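Local coordinates for protein serine-tRNA ligase (PDB 6BLJ) that probably attaches serine to its cognate tRNA through a seryl-adenylate intermediate, as a class II aminoacyl-tRNA synthetase, and binds adenosine monophosphate in this crystal, at residues A[22-25]-A[30-33]; A[229-234]-A[472-477]; A[237-242]-A[357-362]. All coordinates share one frame; numbering follows the deposited sequence. Where two conformers were deposited one is given.

Interaction 1: A[22-25]-A[30-33]; sequences NPEI and QRRR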
loop_
_atom_site.group_PDB
_atom_site.type_symbol
_atom_site.label_atom_id
_atom_site.label_comp_id
_atom_site.label_asym_id
_atom_site.label_seq_id
_atom_site.Cartn_x
_atom_site.Cartn_y
_atom_site.Cartn_z
ATOM N N ASN A 22 29.286 8.268 25.493
ATOM C CA ASN A 22 28.639 9.505 25.911
ATOM C C ASN A 22 27.160 9.460 25.536
ATOM O O ASN A 22 26.757 10.054 24.525
ATOM C CB ASN A 22 29.322 10.711 25.258
ATOM C CG ASN A 22 28.978 12.022 25.943
ATOM O OD1 ASN A 22 27.953 12.135 26.614
ATOM N ND2 ASN A 22 29.837 13.021 25.771
ATOM N N PRO A 23 26.333 8.730 26.289
ATOM C CA PRO A 23 24.927 8.571 25.885
ATOM C C PRO A 23 24.140 9.868 25.871
ATOM O O PRO A 23 23.141 9.957 25.148
ATOM C CB PRO A 23 24.369 7.580 26.919
ATOM C CG PRO A 23 25.322 7.622 28.063
ATOM C CD PRO A 23 26.663 7.933 27.484
ATOM N N GLU A 24 24.556 10.882 26.636
ATOM C CA GLU A 24 23.821 12.146 26.629
ATOM C C GLU A 24 23.870 12.814 25.258
ATOM O O GLU A 24 22.931 13.523 24.876
ATOM C CB GLU A 24 24.367 13.085 27.714
ATOM C CG GLU A 24 23.574 14.373 27.853
ATOM C CD GLU A 24 22.133 14.139 28.266
ATOM O OE1 GLU A 24 21.833 13.074 28.845
ATOM O OE2 GLU A 24 21.290 15.012 27.981
ATOM N N ILE A 25 24.931 12.570 24.493
ATOM C CA ILE A 25 24.987 13.059 23.119
ATOM C C ILE A 25 23.840 12.476 22.306
ATOM O O ILE A 25 23.217 13.169 21.490
ATOM C CB ILE A 25 26.356 12.714 22.503
ATOM C CG1 ILE A 25 27.426 13.637 23.070
ATOM C CG2 ILE A 25 26.334 12.827 20.974
ATOM C CD1 ILE A 25 28.803 13.228 22.683
ATOM N N GLN A 30 18.332 12.971 19.988
ATOM C CA GLN A 30 16.926 12.581 19.942
ATOM C C GLN A 30 16.010 13.759 20.261
ATOM O O GLN A 30 14.950 13.918 19.639
ATOM C CB GLN A 30 16.681 11.417 20.907
ATOM C CG GLN A 30 17.301 10.116 20.445
ATOM C CD GLN A 30 16.651 9.580 19.181
ATOM O OE1 GLN A 30 17.157 9.781 18.075
ATOM N NE2 GLN A 30 15.522 8.888 19.341
ATOM N N ARG A 31 16.402 14.603 21.226
ATOM C CA ARG A 31 15.601 15.787 21.535
ATOM C C ARG A 31 15.573 16.754 20.358
ATOM O O ARG A 31 14.511 17.286 20.011
ATOM C CB ARG A 31 16.140 16.477 22.790
ATOM C CG ARG A 31 15.873 15.710 24.073
ATOM C CD ARG A 31 16.186 16.532 25.316
ATOM N NE ARG A 31 17.622 16.631 25.538
ATOM C CZ ARG A 31 18.305 15.823 26.344
ATOM N NH1 ARG A 31 17.675 14.857 27.004
ATOM N NH2 ARG A 31 19.617 15.979 26.486
ATOM N N ARG A 32 16.723 16.981 19.717
ATOM C CA ARG A 32 16.747 17.842 18.534
ATOM C C ARG A 32 15.902 17.270 17.403
ATOM O O ARG A 32 15.314 18.030 16.625
ATOM C CB ARG A 32 18.190 18.067 18.082
ATOM C CG ARG A 32 19.020 18.825 19.144
ATOM C CD ARG A 32 20.469 18.997 18.734
ATOM N NE ARG A 32 21.178 19.916 19.629
ATOM C CZ ARG A 32 22.504 20.006 19.723
ATOM N NH1 ARG A 32 23.287 19.224 18.984
ATOM N NH2 ARG A 32 23.050 20.874 20.565
ATOM N N ARG A 33 15.835 15.942 17.286
ATOM C CA ARG A 33 14.961 15.315 16.300
ATOM C C ARG A 33 13.506 15.300 16.738
ATOM O O ARG A 33 12.648 14.872 15.957
ATOM C CB ARG A 33 15.409 13.873 16.007
ATOM C CG ARG A 33 16.747 13.753 15.301
ATOM C CD ARG A 33 17.064 12.313 14.920
ATOM N NE ARG A 33 18.217 12.223 14.020
ATOM C CZ ARG A 33 18.143 12.384 12.702
ATOM N NH1 ARG A 33 16.977 12.645 12.138
ATOM N NH2 ARG A 33 19.231 12.282 11.943
#

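Interaction 2: A[229-234]-A[472-477]; sequences QNYAID and QPYMGG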
loop_
_atom_site.group_PDB
_atom_site.type_symbol
_atom_site.label_atom_id
_atom_site.label_comp_id
_atom_site.label_asym_id
_atom_site.label_seq_id
_atom_site.Cartn_x
_atom_site.Cartn_y
_atom_site.Cartn_z
ATOM N N GLN A 229 19.970 17.681 -19.047
ATOM C CA GLN A 229 20.615 16.431 -18.670
ATOM C C GLN A 229 22.028 16.363 -19.232
ATOM O O GLN A 229 22.970 15.986 -18.531
ATOM C CB GLN A 229 19.793 15.243 -19.171
ATOM C CG GLN A 229 18.474 15.043 -18.462
ATOM C CD GLN A 229 17.586 14.101 -19.231
ATOM O OE1 GLN A 229 16.441 14.422 -19.549
ATOM N NE2 GLN A 229 18.131 12.948 -19.588
ATOM N N ASN A 230 22.178 16.690 -20.522
ATOM C CA ASN A 230 23.480 16.615 -21.179
ATOM C C ASN A 230 24.480 17.575 -20.537
ATOM O O ASN A 230 25.649 17.224 -20.310
ATOM C CB ASN A 230 23.296 16.932 -22.662
ATOM C CG ASN A 230 24.392 16.357 -23.540
ATOM O OD1 ASN A 230 24.139 15.928 -24.661
ATOM N ND2 ASN A 230 25.621 16.357 -23.037
ATOM N N TYR A 231 24.043 18.806 -20.273
ATOM C CA TYR A 231 24.906 19.797 -19.642
ATOM C C TYR A 231 25.258 19.383 -18.217
ATOM O O TYR A 231 26.423 19.461 -17.810
ATOM C CB TYR A 231 24.216 21.168 -19.665
ATOM C CG TYR A 231 24.900 22.236 -18.827
ATOM C CD1 TYR A 231 26.259 22.477 -18.964
ATOM C CD2 TYR A 231 24.185 23.000 -17.905
ATOM C CE1 TYR A 231 26.904 23.446 -18.198
ATOM C CE2 TYR A 231 24.822 23.985 -17.132
ATOM C CZ TYR A 231 26.188 24.195 -17.293
ATOM O OH TYR A 231 26.845 25.145 -16.545
ATOM N N ALA A 232 24.269 18.915 -17.455
ATOM C CA ALA A 232 24.522 18.508 -16.074
ATOM C C ALA A 232 25.581 17.420 -16.003
ATOM O O ALA A 232 26.494 17.476 -15.170
ATOM C CB ALA A 232 23.224 18.022 -15.427
ATOM N N ILE A 233 25.478 16.420 -16.876
ATOM C CA ILE A 233 26.453 15.331 -16.868
ATOM C C ILE A 233 27.836 15.839 -17.274
ATOM O O ILE A 233 28.850 15.473 -16.664
ATOM C CB ILE A 233 25.946 14.184 -17.765
ATOM C CG1 ILE A 233 24.784 13.481 -17.048
ATOM C CG2 ILE A 233 27.047 13.196 -18.091
ATOM C CD1 ILE A 233 23.857 12.770 -17.954
ATOM N N ASP A 234 27.908 16.691 -18.302
ATOM C CA ASP A 234 29.196 17.289 -18.667
ATOM C C ASP A 234 29.761 18.102 -17.509
ATOM O O ASP A 234 30.947 17.995 -17.174
ATOM C CB ASP A 234 29.045 18.172 -19.900
ATOM C CG ASP A 234 28.922 17.378 -21.164
ATOM O OD1 ASP A 234 29.131 16.144 -21.097
ATOM O OD2 ASP A 234 28.651 17.990 -22.222
ATOM N N GLN A 472 22.154 27.017 -24.764
ATOM C CA GLN A 472 21.945 27.195 -26.200
ATOM C C GLN A 472 22.762 26.221 -27.048
ATOM O O GLN A 472 22.181 25.594 -27.952
ATOM C CB GLN A 472 22.200 28.662 -26.569
ATOM C CG GLN A 472 21.188 29.613 -25.910
ATOM C CD GLN A 472 21.428 31.093 -26.209
ATOM O OE1 GLN A 472 22.249 31.444 -27.045
ATOM N NE2 GLN A 472 20.720 31.964 -25.496
ATOM N N PRO A 473 24.064 26.003 -26.806
ATOM C CA PRO A 473 24.787 25.002 -27.615
ATOM C C PRO A 473 24.240 23.594 -27.481
ATOM O O PRO A 473 24.353 22.802 -28.423
ATOM C CB PRO A 473 26.230 25.095 -27.094
ATOM C CG PRO A 473 26.327 26.431 -26.464
ATOM C CD PRO A 473 24.975 26.722 -25.893
ATOM N N TYR A 474 23.644 23.250 -26.344
ATOM C CA TYR A 474 23.078 21.924 -26.153
ATOM C C TYR A 474 21.733 21.752 -26.843
ATOM O O TYR A 474 21.164 20.656 -26.801
ATOM C CB TYR A 474 22.933 21.636 -24.658
ATOM C CG TYR A 474 24.247 21.464 -23.926
ATOM C CD1 TYR A 474 24.859 20.226 -23.857
ATOM C CD2 TYR A 474 24.870 22.541 -23.301
ATOM C CE1 TYR A 474 26.061 20.058 -23.186
ATOM C CE2 TYR A 474 26.069 22.379 -22.623
ATOM C CZ TYR A 474 26.654 21.129 -22.568
ATOM O OH TYR A 474 27.846 20.934 -21.908
ATOM N N MET A 475 21.217 22.811 -27.464
ATOM C CA MET A 475 19.954 22.791 -28.187
ATOM C C MET A 475 20.131 23.237 -29.632
ATOM O O MET A 475 19.239 23.864 -30.201
ATOM C CB MET A 475 18.928 23.675 -27.485
ATOM C CG MET A 475 18.228 23.002 -26.344
ATOM S SD MET A 475 17.084 24.151 -25.602
ATOM C CE MET A 475 15.781 24.209 -26.830
ATOM N N GLY A 476 21.288 22.947 -30.220
ATOM C CA GLY A 476 21.539 23.321 -31.601
ATOM C C GLY A 476 21.485 24.805 -31.867
ATOM O O GLY A 476 21.184 25.216 -32.992
ATOM N N GLY A 477 21.762 25.629 -30.861
ATOM C CA GLY A 477 21.797 27.064 -31.046
ATOM C C GLY A 477 20.479 27.795 -30.853
ATOM O O GLY A 477 20.446 29.019 -31.030
#

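Interaction 3: A[237-242]-A[357-362]; sequences AKKGYM and IGNSEA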
loop_
_atom_site.group_PDB
_atom_site.type_symbol
_atom_site.label_atom_id
_atom_site.label_comp_id
_atom_site.label_asym_id
_atom_site.label_seq_id
_atom_site.Cartn_x
_atom_site.Cartn_y
_atom_site.Cartn_z
ATOM N N ALA A 237 30.979 15.657 -14.832
ATOM C CA ALA A 237 32.095 14.845 -15.313
ATOM C C ALA A 237 33.389 15.642 -15.297
ATOM O O ALA A 237 34.454 15.110 -14.959
ATOM C CB ALA A 237 31.823 14.319 -16.727
ATOM N N LYS A 238 33.315 16.912 -15.681
ATOM C CA LYS A 238 34.485 17.771 -15.642
ATOM C C LYS A 238 34.965 18.032 -14.220
ATOM O O LYS A 238 36.142 18.351 -14.031
ATOM C CB LYS A 238 34.186 19.064 -16.397
ATOM C CG LYS A 238 34.144 18.804 -17.901
ATOM C CD LYS A 238 33.709 19.984 -18.753
ATOM C CE LYS A 238 33.698 19.554 -20.219
ATOM N NZ LYS A 238 33.143 20.568 -21.150
ATOM N N LYS A 239 34.109 17.870 -13.214
ATOM C CA LYS A 239 34.556 17.995 -11.831
ATOM C C LYS A 239 34.996 16.658 -11.250
ATOM O O LYS A 239 35.158 16.543 -10.031
ATOM C CB LYS A 239 33.459 18.606 -10.956
ATOM C CG LYS A 239 33.040 20.014 -11.384
ATOM C CD LYS A 239 32.017 20.610 -10.430
ATOM C CE LYS A 239 31.653 22.021 -10.834
ATOM N NZ LYS A 239 32.659 22.992 -10.372
ATOM N N GLY A 240 35.175 15.644 -12.091
ATOM C CA GLY A 240 35.615 14.347 -11.619
ATOM C C GLY A 240 34.516 13.437 -11.121
ATOM O O GLY A 240 34.818 12.434 -10.461
ATOM N N TYR A 241 33.252 13.738 -11.417
ATOM C CA TYR A 241 32.151 12.862 -11.026
ATOM C C TYR A 241 31.890 11.858 -12.146
ATOM O O TYR A 241 31.584 12.245 -13.275
ATOM C CB TYR A 241 30.901 13.680 -10.688
ATOM C CG TYR A 241 31.001 14.407 -9.356
ATOM C CD1 TYR A 241 31.920 15.448 -9.172
ATOM C CD2 TYR A 241 30.163 14.077 -8.295
ATOM C CE1 TYR A 241 32.021 16.123 -7.950
ATOM C CE2 TYR A 241 30.245 14.747 -7.072
ATOM C CZ TYR A 241 31.177 15.772 -6.907
ATOM O OH TYR A 241 31.267 16.431 -5.697
ATOM N N MET A 242 32.027 10.576 -11.827
ATOM C CA MET A 242 31.840 9.504 -12.802
ATOM C C MET A 242 30.372 9.373 -13.209
ATOM O O MET A 242 29.524 9.041 -12.377
ATOM C CB MET A 242 32.349 8.194 -12.207
ATOM C CG MET A 242 31.928 6.971 -12.970
ATOM S SD MET A 242 32.961 6.690 -14.402
ATOM C CE MET A 242 33.918 5.310 -13.780
ATOM N N ILE A 357 27.206 21.029 -2.194
ATOM C CA ILE A 357 26.251 22.127 -2.293
ATOM C C ILE A 357 26.864 23.241 -3.133
ATOM O O ILE A 357 26.159 23.900 -3.901
ATOM C CB ILE A 357 25.792 22.609 -0.896
ATOM C CG1 ILE A 357 24.576 23.544 -1.001
ATOM C CG2 ILE A 357 26.932 23.305 -0.127
ATOM C CD1 ILE A 357 23.350 22.895 -1.637
ATOM N N GLY A 358 28.195 23.414 -3.061
ATOM C CA GLY A 358 28.865 24.381 -3.924
ATOM C C GLY A 358 28.751 24.047 -5.403
ATOM O O GLY A 358 28.636 24.943 -6.241
ATOM N N ASN A 359 28.817 22.758 -5.748
ATOM C CA ASN A 359 28.600 22.343 -7.132
ATOM C C ASN A 359 27.204 22.732 -7.616
ATOM O O ASN A 359 27.041 23.223 -8.736
ATOM C CB ASN A 359 28.803 20.828 -7.272
ATOM C CG ASN A 359 30.265 20.411 -7.135
ATOM O OD1 ASN A 359 31.170 21.221 -7.306
ATOM N ND2 ASN A 359 30.491 19.145 -6.834
ATOM N N SER A 360 26.176 22.488 -6.797
ATOM C CA SER A 360 24.818 22.817 -7.214
ATOM C C SER A 360 24.640 24.322 -7.352
ATOM O O SER A 360 24.000 24.793 -8.299
ATOM C CB SER A 360 23.808 22.228 -6.222
ATOM O OG SER A 360 23.895 20.807 -6.226
ATOM N N GLU A 361 25.207 25.087 -6.418
ATOM C CA GLU A 361 25.179 26.545 -6.510
ATOM C C GLU A 361 25.830 27.032 -7.800
ATOM O O GLU A 361 25.269 27.880 -8.502
ATOM C CB GLU A 361 25.884 27.164 -5.307
ATOM C CG GLU A 361 25.123 27.053 -3.998
ATOM C CD GLU A 361 25.735 27.947 -2.948
ATOM O OE1 GLU A 361 25.611 29.179 -3.096
ATOM O OE2 GLU A 361 26.359 27.427 -2.000
ATOM N N ALA A 362 27.031 26.525 -8.118
ATOM C CA ALA A 362 27.674 26.914 -9.375
ATOM C C ALA A 362 26.809 26.526 -10.570
ATOM O O ALA A 362 26.755 27.247 -11.574
ATOM C CB ALA A 362 29.061 26.275 -9.493
#

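Interaction 1: A[22-25]-A[30-33]
The flat guanidinium of Arg31 meets the carboxylate of Glu24 at its edge: oxygen OE2 lies near the guanidinium plane beside NH2, and the two planes are tilted by only 23°. The bond is a salt bridge made through one oxygen and one nitrogen, with NH1 standing 3.7 Å from Glu24 OE2. The modelled separation of Arg31 NH2 and Glu24 OE2, 2.4 Å, is very short, and this distance is doubtful. Glu24 sends CG anti to its backbone nitrogen and then bends at chi2 (62°), while the long Arg31 chain bends at chi3; the two chains cross at about a right angle and so span the gap along the helix. A glutamate suits the first turn of helix 23-32 and an arginine its last turns, since a negative charge near the N-terminal end and a positive one near the C-terminal end would probably interact favourably with the helix dipole. Arg31 NH2 also pairs with Glu28, and Glu24 OE1 with Arg27, so both charges are shared. The result is an i to i+7 salt bridge within a surface charge network, on a short helix that packs against helix 38-76 in the N-terminal tRNA-binding domain of seryl-tRNA synthetases.

Interaction 2: A[229-234]-A[472-477]
Tyr474 lays its ring across helix 220-238, which with the strand that follows it probably corresponds to motif 1 of class II synthetases, the long helix and strand of the dimer interface. Over one face of the ring sits Tyr231: its CB is 3.8 Å from the Tyr474 ring centroid and 15° off the ring normal, a CH-pi contact. The two tyrosine rings meet obliquely, planes at 50°, with Tyr231 CD1 3.7 Å from Tyr474 CE2. At the ring edge, Asn230 ND2 comes within 3.7 Å of Tyr474 CE1, and Asp234 OD2 lies 3.1 Å from Tyr474 OH, although that hydroxyl has a second acceptor within reach. A tyrosine thus suits this place twice over, offering a flat apolar face to the helix and a polar tip to the carboxylate one turn further on.

With chi1 at 170°, the Tyr231 ring is turned away from its own backbone N and carried past Tyr474 toward helix 348-366, where its hydroxyl bonds to Ser366 and its ring meets Phe363. Tyr474 itself is presented by a short 3-10 turn. Met475 N and Gly477 N both bond to Gln472 O, and glycine suits position 477 because at its backbone angles a side chain would be jammed against the carbonyl oxygen of the residue before. The second subunit also reaches this site: its Tyr474 packs on Asn230, and its Asn230 donates through ND2 to Asn230 OD1 of this chain.

Interaction 3: A[237-242]-A[357-362]
Lys239 and Asn359 mark the nearest backbone approach, their CA atoms 8.7 Å apart, where the turn after helix 220-238 passes the side of helix 348-366. Gly240 is the C-prime residue of a Schellman motif that ends the first helix, its N bonded to Ala237 O at 3.0 Å; its positive phi is one that glycine accepts readily. The turn directs both Lys239 and Tyr241 at Asn359, which receives them with the two ends of its amide.

Lys239 slides past Asn359 in the opposite sense, so that CD, a methylene rather than the charged end, lies nearest at 3.3 Å from Asn359 OD1. The chain runs extended and bends only at chi4 (-81°), which brings NZ to 3.8 Å from the same oxygen. The nearest contact is thus made by a methylene, and a long, flexible lysine suits this exposed edge.

Tyr241 is buried, and it and Asn359 approach each other head-on: OH is 3.0 Å from Asn359 ND2, with ring and amide planes 82° apart. The firmer polar partners lie outside this pair, since Tyr241 OH bonds to Glu355 and Asn359 ND2 to Gln338 on strand 332-342. Asparagine suits the helix face because a short amide can reach both strand and turn. One residue on, Ser360 OG bonds to the backbone of Thr444, a residue of the adenosine monophosphate pocket. Such packing, with the end of the probable motif 1 helix and a second helix beside the mainly antiparallel sheet, belongs to the class II synthetase catalytic core.

Interaction 1 is a surface contact within a single helix of the N-terminal domain, its centre about 46 Å from that of interaction 2 and about 34 Å from that of interaction 3. The latter two share helix 220-238: interaction 2 uses its middle and the dimer side, interaction 3 its C-terminal end, with centres about 16 Å apart, and interaction 3 is nested in the chain loop that interaction 2 closes. The chemistry follows location. Opposite charges meet at the surface in interaction 1, an aromatic face and a polar rim serve the partly buried subunit boundary, and Asn359 and Tyr241 fill the buried side of interaction 3, while Lys239 lies at its exposed edge.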